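Local coordinates for probable enoyl-CoA hydratase/isomerase (PDB 7BOR), which binds coenzyme A in a crotonase fold and probably shifts the double bond of enoyl-CoA substrates between the delta(3) and delta(2) positions, at residues L18-K23 / G63-D68; L27-Y32 / L70-S75; F138-I143 / A223-I228; H150-E155 / A169-A174. One frame throughout, in Å; residues are numbered along the deposited sequence.

Contacts 1 and 2 form one neighbourhood of this crotonase-family chain, their centres about 10 Å apart. Both use helix 66-71, and their segments alternate along the sequence. Contact 1 lines the coenzyme A site; contact 2 lies beyond it at the surface, with Tyr-32 hydrogen-bonded to Asn-64 of contact 1. Contact 3 comes later in the chain and joins helix 140-148 to helix 200-233, its centre about 18 Å from that of contact 2. Contact 4, between helices 150-157 and 165-171, falls in sequence between the two segments of contact 3, about 17 Å away between centres. Contacts 1 and 2 thus shape the ligand side, while contacts 3 and 4 join helices that do not touch the ligand there.

Contact 1: L18-K23 / G63-D68; sequences LDRQDK and GNDILD. With COA (coenzyme A), chain C.
Arg-20, in the loop just after strand 13-18, and Asp-65, the N-cap of helix 66-71, stand 11.0 Å apart from CA to CA, so side chains alone bridge the gap. The place is the adenine pocket of a crotonase-type CoA site, and the link across it is a salt bridge. With CG anti to the backbone N (chi1 -175°) and the chain extended as far as NE, Arg-20 sends its guanidinium across to a single carboxylate oxygen. Arg-20 NH1 lies 2.8 Å from Asp-65 OD2, on the anti side of that oxygen, while the NH2 bond to OD2 is weak; NH1 also donates to Ala-26 O. Asp-65 OD1 accepts from Asp-68 N at 3.2 Å and caps the helix, so both ends of the carboxylate are tied. The backbone on either side of Asp-65 bonds the adenine: coenzyme A N6A donates to Asn-64 O (2.9 Å), and Ile-66 N donates to coenzyme A N1A (3.0 Å). Lys-23 closes the ribose side, its CD near O4B and its CE 3.2 Å from the coenzyme A phosphate oxygen O9A. Lys-23 CG sits over the centre of the Arg-20 guanidinium, 3.5 Å above its plane.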
loop_
_atom_site.group_PDB
_atom_site.type_symbol
_atom_site.label_atom_id
_atom_site.label_comp_id
_atom_site.label_asym_id
_atom_site.label_seq_id
_atom_site.Cartn_x
_atom_site.Cartn_y
_atom_site.Cartn_z
ATOM N N LEU A 18 -5.480 7.332 7.169
ATOM C CA LEU A 18 -5.330 8.409 6.196
ATOM C C LEU A 18 -6.507 9.374 6.268
ATOM O O LEU A 18 -7.656 8.984 6.054
ATOM C CB LEU A 18 -5.221 7.789 4.795
ATOM C CG LEU A 18 -3.854 7.242 4.331
ATOM C CD1 LEU A 18 -3.105 6.394 5.323
ATOM C CD2 LEU A 18 -3.981 6.464 2.991
ATOM N N ASP A 19 -6.234 10.646 6.550
ATOM C CA ASP A 19 -7.308 11.639 6.701
ATOM C C ASP A 19 -7.011 12.872 5.840
ATOM O O ASP A 19 -6.562 13.906 6.347
ATOM C CB ASP A 19 -7.517 12.023 8.198
ATOM C CG ASP A 19 -8.960 12.522 8.495
ATOM O OD1 ASP A 19 -9.789 12.659 7.558
ATOM O OD2 ASP A 19 -9.260 12.757 9.690
ATOM N N ARG A 20 -7.313 12.769 4.547
ATOM C CA ARG A 20 -7.125 13.855 3.578
ATOM C C ARG A 20 -8.224 13.693 2.524
ATOM O O ARG A 20 -7.971 13.520 1.336
ATOM C CB ARG A 20 -5.727 13.837 2.989
ATOM C CG ARG A 20 -5.386 15.022 2.052
ATOM C CD ARG A 20 -3.912 15.035 1.699
ATOM N NE ARG A 20 -3.534 16.227 0.919
ATOM C CZ ARG A 20 -2.981 16.220 -0.293
ATOM N NH1 ARG A 20 -2.691 15.076 -0.901
ATOM N NH2 ARG A 20 -2.696 17.366 -0.904
ATOM N N GLN A 21 -9.480 13.753 2.961
ATOM C CA GLN A 21 -10.588 13.305 2.123
ATOM C C GLN A 21 -10.776 14.207 0.913
ATOM O O GLN A 21 -11.068 13.723 -0.182
ATOM C CB GLN A 21 -11.867 13.218 2.968
ATOM C CG GLN A 21 -11.725 12.343 4.251
ATOM C CD GLN A 21 -11.313 10.890 3.955
ATOM O OE1 GLN A 21 -10.368 10.354 4.576
ATOM N NE2 GLN A 21 -12.025 10.244 3.000
ATOM N N ASP A 22 -10.584 15.514 1.076
ATOM C CA ASP A 22 -10.679 16.436 -0.051
ATOM C C ASP A 22 -9.763 16.057 -1.214
ATOM O O ASP A 22 -10.043 16.444 -2.351
ATOM C CB ASP A 22 -10.362 17.862 0.451
ATOM C CG ASP A 22 -9.182 17.888 1.493
ATOM O OD1 ASP A 22 -9.146 17.028 2.432
ATOM O OD2 ASP A 22 -8.284 18.760 1.368
ATOM N N LYS A 23 -8.677 15.332 -0.964
ATOM C CA LYS A 23 -7.761 14.938 -2.024
ATOM C C LYS A 23 -7.763 13.427 -2.241
ATOM O O LYS A 23 -6.793 12.865 -2.739
ATOM C CB LYS A 23 -6.348 15.435 -1.720
ATOM C CG LYS A 23 -6.192 16.972 -1.769
ATOM C CD LYS A 23 -6.826 17.546 -3.042
ATOM C CE LYS A 23 -6.666 19.072 -3.182
ATOM N NZ LYS A 23 -5.311 19.457 -3.643
ATOM N N GLY A 63 -3.293 7.247 -4.082
ATOM C CA GLY A 63 -1.896 7.041 -4.355
ATOM C C GLY A 63 -1.126 8.330 -4.156
ATOM O O GLY A 63 -1.598 9.315 -3.546
ATOM N N ASN A 64 0.083 8.319 -4.707
ATOM C CA ASN A 64 1.016 9.424 -4.527
ATOM C C ASN A 64 0.383 10.748 -4.914
ATOM O O ASN A 64 -0.343 10.847 -5.899
ATOM C CB ASN A 64 2.284 9.197 -5.351
ATOM C CG ASN A 64 3.513 9.672 -4.649
ATOM O OD1 ASN A 64 4.242 8.879 -4.056
ATOM N ND2 ASN A 64 3.758 10.975 -4.696
ATOM N N ASP A 65 0.649 11.771 -4.114
ATOM C CA ASP A 65 0.285 13.118 -4.531
ATOM C C ASP A 65 1.007 13.464 -5.831
ATOM O O ASP A 65 2.238 13.432 -5.885
ATOM C CB ASP A 65 0.659 14.102 -3.437
ATOM C CG ASP A 65 0.023 15.442 -3.648
ATOM O OD1 ASP A 65 0.298 16.047 -4.701
ATOM O OD2 ASP A 65 -0.768 15.884 -2.786
ATOM N N ILE A 66 0.248 13.782 -6.878
ATOM C CA ILE A 66 0.853 13.970 -8.199
ATOM C C ILE A 66 1.605 15.308 -8.292
ATOM O O ILE A 66 2.629 15.413 -8.981
ATOM C CB ILE A 66 -0.238 13.849 -9.281
ATOM C CG1 ILE A 66 -0.702 12.390 -9.357
ATOM C CG2 ILE A 66 0.260 14.344 -10.630
ATOM C CD1 ILE A 66 -1.585 12.073 -10.511
ATOM N N LEU A 67 1.075 16.351 -7.647
ATOM C CA LEU A 67 1.805 17.610 -7.513
ATOM C C LEU A 67 3.185 17.384 -6.935
ATOM O O LEU A 67 4.173 17.947 -7.418
ATOM C CB LEU A 67 1.040 18.580 -6.614
ATOM C CG LEU A 67 -0.090 19.365 -7.270
ATOM C CD1 LEU A 67 -0.464 20.528 -6.373
ATOM C CD2 LEU A 67 0.334 19.867 -8.618
ATOM N N ASP A 68 3.270 16.583 -5.868
ATOM C CA ASP A 68 4.572 16.238 -5.328
ATOM C C ASP A 68 5.442 15.608 -6.402
ATOM O O ASP A 68 6.632 15.923 -6.509
ATOM C CB ASP A 68 4.420 15.303 -4.135
ATOM C CG ASP A 68 3.992 16.031 -2.875
ATOM O OD1 ASP A 68 3.133 16.959 -2.962
ATOM O OD2 ASP A 68 4.498 15.640 -1.798
HETATM N N1A COA C . -2.719 13.684 -6.478
HETATM C C2A COA C . -3.057 14.999 -6.360
HETATM N N3A COA C . -4.363 15.394 -6.275
HETATM C C4A COA C . -5.294 14.426 -6.293
HETATM C C5A COA C . -4.983 13.118 -6.404
HETATM C C6A COA C . -3.659 12.744 -6.504
HETATM N N6A COA C . -3.133 11.376 -6.616
HETATM N N7A COA C . -6.129 12.383 -6.404
HETATM C C8A COA C . -7.178 13.229 -6.298
HETATM N N9A COA C . -6.625 14.436 -6.250
HETATM C C1B COA C . -7.515 15.602 -6.076
HETATM C C2B COA C . -8.164 16.159 -7.447
HETATM O O2B COA C . -7.104 16.880 -8.194
HETATM C C3B COA C . -9.117 16.897 -6.952
HETATM O O3B COA C . -8.570 18.171 -6.409
HETATM P P3B COA C . -9.485 19.499 -6.219
HETATM O O7A COA C . -10.858 19.151 -5.679
HETATM O O8A COA C . -9.591 20.155 -7.568
HETATM O O9A COA C . -8.790 20.370 -5.215
HETATM C C4B COA C . -9.686 16.152 -5.719
HETATM O O4B COA C . -8.476 15.335 -5.219
HETATM C C5B COA C . -10.768 15.287 -5.999
HETATM O O5B COA C . -10.245 14.303 -6.833
HETATM P P1A COA C . -11.127 13.818 -8.121
HETATM O O1A COA C . -10.270 13.123 -9.159
HETATM O O2A COA C . -11.888 14.938 -8.793
HETATM O O3A COA C . -12.240 12.791 -7.469
HETATM P P2A COA C . -12.777 11.556 -8.422
HETATM O O4A COA C . -13.916 10.877 -7.669
HETATM O O5A COA C . -13.156 12.203 -9.721
HETATM O O6A COA C . -11.546 10.498 -8.783
HETATM C CBP COA C . -9.761 8.950 -8.376
HETATM C CCP COA C . -11.051 9.610 -7.767
HETATM C CDP COA C . -8.899 8.330 -7.219
HETATM C CEP COA C . -10.146 7.841 -9.386
HETATM C CAP COA C . -9.061 10.136 -9.115
HETATM O OAP COA C . -8.901 11.165 -8.186
HETATM C C9P COA C . -7.673 9.780 -9.644
HETATM O O9P COA C . -7.513 9.098 -10.613
HETATM N N8P COA C . -6.542 10.363 -8.890
HETATM C C7P COA C . -5.150 10.106 -9.265
HETATM C C6P COA C . -4.825 8.583 -9.204
HETATM C C5P COA C . -3.317 8.464 -9.595
HETATM O O5P COA C . -2.941 8.579 -10.710
HETATM N N4P COA C . -2.371 8.192 -8.528
HETATM C C3P COA C . -0.963 8.123 -8.830
HETATM C C2P COA C . -0.613 6.785 -9.425
HETATM S S1P COA C . 1.171 6.896 -9.692
#

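Contact 2: L27-Y32 / L70-S75; sequences LTRAMY and LEQPPS
Arg-29, in the first turn of helix 29-44, reaches over to Gln-72, just past the end of helix 66-71, and the two flat end groups stack. From CB the Arg-29 chain runs straight through CG to CD, which comes 3.8 Å from Gln-72 NE2. A bend at chi3 (-66°) then turns the guanidinium flat against the amide, the two planes only 14° apart. Arg-29 CZ lies 3.3 Å from Gln-72 OE1. At the tip, Arg-29 NH1 comes 3.1 Å from Gln-72 OE1; it also lies close to CD and CB of Gln-72, whereas NH2 stays farther off. Because OE1 sits above the guanidinium face and not at its edge, the N-H groups do not aim at it, and the short NH1 approach is stacking, not a hydrogen bond. At the base of the arginine, Thr-28 and Met-31 form a capping box, with Met-31 N donating to Thr-28 OG1 at 3.2 Å, and Arg-29 N donates to Asp-68 OD2. This surface contact spans the start of helix 29-44 and the end of helix 66-71, with Pro-80 of helix 80-90 against Arg-29 and Leu-70 touching Leu-242 and Ser-243 of helix 236-245.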
loop_
_atom_site.group_PDB
_atom_site.type_symbol
_atom_site.label_atom_id
_atom_site.label_comp_id
_atom_site.label_asym_id
_atom_site.label_seq_id
_atom_site.Cartn_x
_atom_site.Cartn_y
_atom_site.Cartn_z
ATOM N N LEU A 27 -1.276 10.811 -1.150
ATOM C CA LEU A 27 -0.219 10.728 -0.152
ATOM C C LEU A 27 0.902 11.734 -0.421
ATOM O O LEU A 27 1.640 11.603 -1.409
ATOM C CB LEU A 27 0.364 9.320 -0.119
ATOM C CG LEU A 27 -0.623 8.192 0.199
ATOM C CD1 LEU A 27 0.024 6.899 -0.122
ATOM C CD2 LEU A 27 -0.922 8.289 1.647
ATOM N N THR A 28 1.086 12.654 0.521
ATOM C CA THR A 28 2.139 13.670 0.510
ATOM C C THR A 28 3.414 13.205 1.221
ATOM O O THR A 28 3.442 12.190 1.920
ATOM C CB THR A 28 1.639 14.942 1.185
ATOM O OG1 THR A 28 1.511 14.675 2.586
ATOM C CG2 THR A 28 0.302 15.382 0.564
ATOM N N ARG A 29 4.502 13.963 1.015
ATOM C CA ARG A 29 5.766 13.613 1.668
ATOM C C ARG A 29 5.603 13.551 3.186
ATOM O O ARG A 29 6.224 12.721 3.854
ATOM C CB ARG A 29 6.849 14.630 1.282
ATOM C CG ARG A 29 7.381 14.553 -0.171
ATOM C CD ARG A 29 8.443 15.657 -0.443
ATOM N NE ARG A 29 7.860 17.012 -0.400
ATOM C CZ ARG A 29 7.579 17.759 -1.475
ATOM N NH1 ARG A 29 7.842 17.305 -2.700
ATOM N NH2 ARG A 29 7.039 18.980 -1.331
ATOM N N ALA A 30 4.769 14.424 3.750
ATOM C CA ALA A 30 4.584 14.452 5.196
ATOM C C ALA A 30 3.723 13.276 5.673
ATOM O O ALA A 30 3.887 12.794 6.804
ATOM C CB ALA A 30 3.958 15.793 5.608
ATOM N N MET A 31 2.842 12.771 4.817
ATOM C CA MET A 31 2.081 11.580 5.183
ATOM C C MET A 31 2.959 10.355 5.146
ATOM O O MET A 31 2.952 9.552 6.088
ATOM C CB MET A 31 0.889 11.439 4.255
ATOM C CG MET A 31 -0.175 12.494 4.540
ATOM S SD MET A 31 -1.241 12.727 3.142
ATOM C CE MET A 31 -2.325 11.289 3.352
ATOM N N TYR A 32 3.782 10.229 4.102
ATOM C CA TYR A 32 4.700 9.109 4.041
ATOM C C TYR A 32 5.630 9.105 5.242
ATOM O O TYR A 32 6.002 8.039 5.762
ATOM C CB TYR A 32 5.526 9.191 2.766
ATOM C CG TYR A 32 4.828 8.836 1.498
ATOM C CD1 TYR A 32 4.289 7.578 1.334
ATOM C CD2 TYR A 32 4.785 9.713 0.428
ATOM C CE1 TYR A 32 3.683 7.200 0.142
ATOM C CE2 TYR A 32 4.177 9.345 -0.764
ATOM C CZ TYR A 32 3.624 8.068 -0.887
ATOM O OH TYR A 32 3.037 7.643 -2.039
ATOM N N LEU A 70 5.325 16.073 -9.611
ATOM C CA LEU A 70 5.647 17.043 -10.646
ATOM C C LEU A 70 6.629 18.097 -10.143
ATOM O O LEU A 70 7.565 18.449 -10.860
ATOM C CB LEU A 70 4.363 17.709 -11.130
ATOM C CG LEU A 70 3.551 16.866 -12.119
ATOM C CD1 LEU A 70 2.121 17.410 -12.261
ATOM C CD2 LEU A 70 4.250 16.783 -13.493
ATOM N N GLU A 71 6.433 18.607 -8.921
ATOM C CA GLU A 71 7.235 19.716 -8.421
ATOM C C GLU A 71 8.590 19.262 -7.918
ATOM O O GLU A 71 9.570 20.011 -8.018
ATOM C CB GLU A 71 6.531 20.443 -7.277
ATOM C CG GLU A 71 5.395 21.333 -7.702
ATOM C CD GLU A 71 4.708 21.980 -6.520
ATOM O OE1 GLU A 71 5.173 21.770 -5.367
ATOM O OE2 GLU A 71 3.723 22.706 -6.752
ATOM N N GLN A 72 8.668 18.056 -7.374
ATOM C CA GLN A 72 9.880 17.572 -6.706
ATOM C C GLN A 72 9.973 16.083 -6.917
ATOM O O GLN A 72 9.675 15.277 -6.001
ATOM C CB GLN A 72 9.865 17.962 -5.225
ATOM C CG GLN A 72 10.971 17.386 -4.343
ATOM C CD GLN A 72 10.936 17.983 -2.930
ATOM O OE1 GLN A 72 10.378 19.074 -2.722
ATOM N NE2 GLN A 72 11.522 17.280 -1.960
ATOM N N PRO A 73 10.375 15.621 -8.098
ATOM C CA PRO A 73 10.472 14.184 -8.381
ATOM C C PRO A 73 11.417 13.497 -7.401
ATOM O O PRO A 73 12.636 13.734 -7.432
ATOM C CB PRO A 73 11.017 14.115 -9.813
ATOM C CG PRO A 73 10.772 15.468 -10.401
ATOM C CD PRO A 73 10.841 16.438 -9.250
ATOM N N PRO A 74 10.890 12.611 -6.555
ATOM C CA PRO A 74 11.745 11.920 -5.592
ATOM C C PRO A 74 12.564 10.825 -6.258
ATOM O O PRO A 74 12.095 10.145 -7.180
ATOM C CB PRO A 74 10.736 11.333 -4.591
ATOM C CG PRO A 74 9.548 10.985 -5.441
ATOM C CD PRO A 74 9.521 12.042 -6.569
ATOM N N SER A 75 13.825 10.699 -5.804
ATOM C CA SER A 75 14.549 9.433 -5.880
ATOM C C SER A 75 13.880 8.447 -4.933
ATOM O O SER A 75 13.840 8.689 -3.722
ATOM C CB SER A 75 16.012 9.609 -5.480
ATOM O OG SER A 75 16.596 8.365 -5.082
#

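Contact 3: F138-I143 / A223-I228; sequences FGSSLI and AEEGDI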
loop_
_atom_site.group_PDB
_atom_site.type_symbol
_atom_site.label_atom_id
_atom_site.label_comp_id
_atom_site.label_asym_id
_atom_site.label_seq_id
_atom_site.Cartn_x
_atom_site.Cartn_y
_atom_site.Cartn_z
ATOM N N PHE A 138 7.025 -0.609 -5.934
ATOM C CA PHE A 138 6.869 -1.374 -4.686
ATOM C C PHE A 138 6.966 -2.907 -4.905
ATOM O O PHE A 138 6.406 -3.710 -4.147
ATOM C CB PHE A 138 5.559 -0.963 -3.994
ATOM C CG PHE A 138 5.613 -0.970 -2.462
ATOM C CD1 PHE A 138 6.649 -1.578 -1.778
ATOM C CD2 PHE A 138 4.610 -0.378 -1.732
ATOM C CE1 PHE A 138 6.668 -1.591 -0.419
ATOM C CE2 PHE A 138 4.644 -0.387 -0.367
ATOM C CZ PHE A 138 5.631 -0.991 0.282
ATOM N N GLY A 139 7.751 -3.342 -5.879
ATOM C CA GLY A 139 7.945 -4.756 -6.107
ATOM C C GLY A 139 6.823 -5.482 -6.838
ATOM O O GLY A 139 6.890 -6.710 -7.019
ATOM N N SER A 140 5.824 -4.747 -7.306
ATOM C CA SER A 140 4.694 -5.334 -8.002
ATOM C C SER A 140 5.113 -6.014 -9.287
ATOM O O SER A 140 4.412 -6.916 -9.736
ATOM C CB SER A 140 3.678 -4.253 -8.300
ATOM O OG SER A 140 4.207 -3.223 -9.124
ATOM N N SER A 141 6.239 -5.592 -9.903
ATOM C CA SER A 141 6.724 -6.266 -11.107
ATOM C C SER A 141 7.242 -7.651 -10.794
ATOM O O SER A 141 7.311 -8.504 -11.678
ATOM C CB SER A 141 7.848 -5.456 -11.785
ATOM O OG SER A 141 8.984 -5.386 -10.960
ATOM N N LEU A 142 7.605 -7.897 -9.543
ATOM C CA LEU A 142 7.904 -9.258 -9.121
ATOM C C LEU A 142 6.694 -9.982 -8.520
ATOM O O LEU A 142 6.434 -11.141 -8.852
ATOM C CB LEU A 142 9.030 -9.212 -8.094
ATOM C CG LEU A 142 9.409 -10.536 -7.438
ATOM C CD1 LEU A 142 10.079 -11.383 -8.496
ATOM C CD2 LEU A 142 10.234 -10.247 -6.245
ATOM N N ILE A 143 6.029 -9.351 -7.555
ATOM C CA ILE A 143 4.981 -10.031 -6.788
ATOM C C ILE A 143 3.820 -10.437 -7.686
ATOM O O ILE A 143 3.321 -11.556 -7.596
ATOM C CB ILE A 143 4.512 -9.143 -5.619
ATOM C CG1 ILE A 143 5.659 -8.961 -4.631
ATOM C CG2 ILE A 143 3.260 -9.701 -4.896
ATOM C CD1 ILE A 143 5.382 -7.907 -3.558
ATOM N N ALA A 223 14.712 -1.850 -5.818
ATOM C CA ALA A 223 15.774 -0.919 -6.223
ATOM C C ALA A 223 15.806 -0.714 -7.736
ATOM O O ALA A 223 15.899 0.426 -8.203
ATOM C CB ALA A 223 17.141 -1.383 -5.707
ATOM N N GLU A 224 15.720 -1.784 -8.539
ATOM C CA GLU A 224 15.696 -1.556 -9.989
ATOM C C GLU A 224 14.463 -0.738 -10.387
ATOM O O GLU A 224 14.583 0.286 -11.080
ATOM C CB GLU A 224 15.754 -2.866 -10.786
ATOM C CG GLU A 224 15.959 -2.627 -12.324
ATOM C CD GLU A 224 16.011 -3.916 -13.209
ATOM O OE1 GLU A 224 15.850 -5.057 -12.706
ATOM O OE2 GLU A 224 16.210 -3.786 -14.441
ATOM N N GLU A 225 13.256 -1.152 -9.924
ATOM C CA GLU A 225 12.042 -0.414 -10.256
ATOM C C GLU A 225 12.189 1.065 -9.924
ATOM O O GLU A 225 11.750 1.929 -10.682
ATOM C CB GLU A 225 10.808 -0.933 -9.473
ATOM C CG GLU A 225 10.351 -2.337 -9.742
ATOM C CD GLU A 225 9.229 -2.725 -8.785
ATOM O OE1 GLU A 225 9.115 -2.035 -7.734
ATOM O OE2 GLU A 225 8.489 -3.687 -9.116
ATOM N N GLY A 226 12.789 1.360 -8.772
ATOM C CA GLY A 226 12.831 2.723 -8.284
ATOM C C GLY A 226 13.726 3.601 -9.126
ATOM O O GLY A 226 13.443 4.787 -9.295
ATOM N N ASP A 227 14.796 3.027 -9.671
ATOM C CA ASP A 227 15.683 3.768 -10.568
ATOM C C ASP A 227 14.970 4.074 -11.881
ATOM O O ASP A 227 14.945 5.229 -12.325
ATOM C CB ASP A 227 16.986 2.978 -10.812
ATOM C CG ASP A 227 17.975 3.042 -9.608
ATOM O OD1 ASP A 227 18.146 4.109 -8.944
ATOM O OD2 ASP A 227 18.604 1.994 -9.327
ATOM N N ILE A 228 14.337 3.055 -12.495
ATOM C CA ILE A 228 13.497 3.299 -13.669
ATOM C C ILE A 228 12.437 4.357 -13.370
ATOM O O ILE A 228 12.235 5.286 -14.156
ATOM C CB ILE A 228 12.848 1.994 -14.167
ATOM C CG1 ILE A 228 13.909 0.887 -14.376
ATOM C CG2 ILE A 228 12.057 2.260 -15.461
ATOM C CD1 ILE A 228 14.877 1.118 -15.540
HETATM O O HOH W 1 9.628 0.261 -6.291
#
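Phe-138 and Gly-139 meet the carboxylate of Glu-225 with their backbone, just where helix 140-148 begins. Both residues have positive phi, which at Gly-139 calls for glycine. Phe-138 N does not bond Glu-225 directly; a water accepts from it at 2.8 Å and donates to Glu-225 OE1 at the same distance, while the Phe-138 ring stacks with His-113. Gly-139, at the N-cap position, donates from N to Glu-225 OE1 over a short 2.6 Å, meeting that oxygen on its syn side. Ser-140 takes little part, its OG being bonded to Glu-137 O. Ser-141 grips OE2 twice: its N lies 3.1 Å from Glu-225 OE2, and its OG, placed between backbone N and carbonyl carbon (chi1 65°), donates to the anti lone pair of OE2 at 2.6 Å. Leu-142 N and Ile-143 N then turn back to Gly-139 O and close the first helical turn. Glu-225 reaches all this from helix 200-233 on a chain extended beyond CG. Two N-H donors, a hydroxyl and the helix start would probably favour its ionised form. The arrangement resembles helix N-terminal capping, with the buried acid supplied from another helix, and it fastens the long helix 200-233 to helix 140-148 of the crotonase fold.

Contact 4: H150-E155 / A169-A174; sequences HAKAAE and AAWGLA
The indole of Trp-171 carries the ammonium of Lys-152 on one face, and Phe-163 meets the ring system with its plane turned about 45°; Leu-148 of helix 140-148 packs against it too. Lys-152 NZ lies 3.2 Å from the centroid of the five-membered ring, 22° off the normal, a cation-pi contact. Lys-152 NZ comes 3.0 Å from Trp-171 NE1, but both atoms are donors, so the attraction is to the ring and not a hydrogen bond. CE of Lys-152 follows along the face, 3.5 Å from CE2 and 3.6 Å from CZ2 of Trp-171. Bends at chi2 (75°) and chi4 bring the lysine over from helix 150-157. Trp-171 lies just before Gly-172, the first residue to leave the helical conformation, in a Schellman motif: this glycine has positive phi, and its N bonds Ala-169 O at 3.1 Å. The chain then leads inward, Leu-173 packing on Leu-144 and Met-147, and Ala-174 on Val-117 and Val-119 of strand 116-120.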
loop_
_atom_site.group_PDB
_atom_site.type_symbol
_atom_site.label_atom_id
_atom_site.label_comp_id
_atom_site.label_asym_id
_atom_site.label_seq_id
_atom_site.Cartn_x
_atom_site.Cartn_y
_atom_site.Cartn_z
ATOM N N HIS A 150 2.059 -14.316 -15.760
ATOM C CA HIS A 150 2.387 -13.115 -16.521
ATOM C C HIS A 150 1.158 -12.412 -17.098
ATOM O O HIS A 150 1.012 -11.195 -16.946
ATOM C CB HIS A 150 3.326 -13.392 -17.677
ATOM C CG HIS A 150 3.675 -12.135 -18.421
ATOM N ND1 HIS A 150 4.456 -11.150 -17.862
ATOM C CD2 HIS A 150 3.270 -11.655 -19.627
ATOM C CE1 HIS A 150 4.570 -10.146 -18.711
ATOM N NE2 HIS A 150 3.878 -10.433 -19.798
ATOM N N ALA A 151 0.318 -13.134 -17.853
ATOM C CA ALA A 151 -0.725 -12.465 -18.632
ATOM C C ALA A 151 -1.693 -11.728 -17.730
ATOM O O ALA A 151 -2.076 -10.588 -17.992
ATOM C CB ALA A 151 -1.487 -13.465 -19.472
ATOM N N LYS A 152 -2.103 -12.364 -16.653
ATOM C CA LYS A 152 -3.031 -11.689 -15.748
ATOM C C LYS A 152 -2.379 -10.480 -15.083
ATOM O O LYS A 152 -3.040 -9.443 -14.914
ATOM C CB LYS A 152 -3.514 -12.691 -14.715
ATOM C CG LYS A 152 -4.673 -12.240 -13.939
ATOM C CD LYS A 152 -5.915 -12.318 -14.786
ATOM C CE LYS A 152 -7.124 -12.398 -13.847
ATOM N NZ LYS A 152 -6.840 -13.296 -12.659
ATOM N N ALA A 153 -1.098 -10.601 -14.673
ATOM C CA ALA A 153 -0.371 -9.459 -14.100
ATOM C C ALA A 153 -0.231 -8.342 -15.138
ATOM O O ALA A 153 -0.315 -7.153 -14.818
ATOM C CB ALA A 153 1.005 -9.908 -13.579
ATOM N N ALA A 154 -0.081 -8.726 -16.393
ATOM C CA ALA A 154 0.152 -7.777 -17.466
ATOM C C ALA A 154 -1.077 -6.920 -17.723
ATOM O O ALA A 154 -0.971 -5.711 -17.993
ATOM C CB ALA A 154 0.550 -8.536 -18.738
ATOM N N GLU A 155 -2.248 -7.554 -17.731
ATOM C CA GLU A 155 -3.492 -6.806 -17.717
ATOM C C GLU A 155 -3.479 -5.721 -16.639
ATOM O O GLU A 155 -3.864 -4.576 -16.901
ATOM C CB GLU A 155 -4.648 -7.764 -17.474
ATOM C CG GLU A 155 -5.977 -7.126 -17.688
ATOM C CD GLU A 155 -7.121 -8.108 -17.588
ATOM O OE1 GLU A 155 -6.934 -9.320 -17.258
ATOM O OE2 GLU A 155 -8.234 -7.630 -17.851
ATOM N N ALA A 169 -10.389 -10.089 -4.194
ATOM C CA ALA A 169 -10.545 -11.282 -3.346
ATOM C C ALA A 169 -10.522 -12.577 -4.163
ATOM O O ALA A 169 -9.907 -13.564 -3.741
ATOM C CB ALA A 169 -11.838 -11.161 -2.556
ATOM N N ALA A 170 -11.192 -12.609 -5.334
ATOM C CA ALA A 170 -11.128 -13.807 -6.167
ATOM C C ALA A 170 -9.682 -14.159 -6.563
ATOM O O ALA A 170 -9.334 -15.336 -6.685
ATOM C CB ALA A 170 -11.974 -13.624 -7.418
ATOM N N TRP A 171 -8.859 -13.154 -6.846
ATOM C CA TRP A 171 -7.477 -13.377 -7.255
ATOM C C TRP A 171 -6.554 -13.595 -6.070
ATOM O O TRP A 171 -5.435 -14.025 -6.269
ATOM C CB TRP A 171 -6.948 -12.186 -8.083
ATOM C CG TRP A 171 -7.729 -11.916 -9.294
ATOM C CD1 TRP A 171 -8.534 -12.789 -9.940
ATOM C CD2 TRP A 171 -7.789 -10.689 -10.035
ATOM N NE1 TRP A 171 -9.133 -12.176 -11.023
ATOM C CE2 TRP A 171 -8.663 -10.894 -11.114
ATOM C CE3 TRP A 171 -7.196 -9.432 -9.875
ATOM C CZ2 TRP A 171 -8.954 -9.890 -12.035
ATOM C CZ3 TRP A 171 -7.458 -8.461 -10.778
ATOM C CH2 TRP A 171 -8.332 -8.670 -11.843
ATOM N N GLY A 172 -7.023 -13.357 -4.842
ATOM C CA GLY A 172 -6.197 -13.525 -3.657
ATOM C C GLY A 172 -5.318 -12.337 -3.311
ATOM O O GLY A 172 -4.482 -12.426 -2.402
ATOM N N LEU A 173 -5.465 -11.214 -3.992
ATOM C CA LEU A 173 -4.899 -9.984 -3.461
ATOM C C LEU A 173 -5.602 -9.510 -2.172
ATOM O O LEU A 173 -4.968 -8.926 -1.271
ATOM C CB LEU A 173 -4.977 -8.926 -4.551
ATOM C CG LEU A 173 -4.196 -9.193 -5.831
ATOM C CD1 LEU A 173 -4.304 -8.070 -6.810
ATOM C CD2 LEU A 173 -2.711 -9.409 -5.455
ATOM N N ALA A 174 -6.898 -9.704 -2.058
ATOM C CA ALA A 174 -7.551 -9.468 -0.785
ATOM C C ALA A 174 -7.956 -10.809 -0.182
ATOM O O ALA A 174 -8.161 -11.792 -0.896
ATOM C CB ALA A 174 -8.777 -8.559 -0.932
#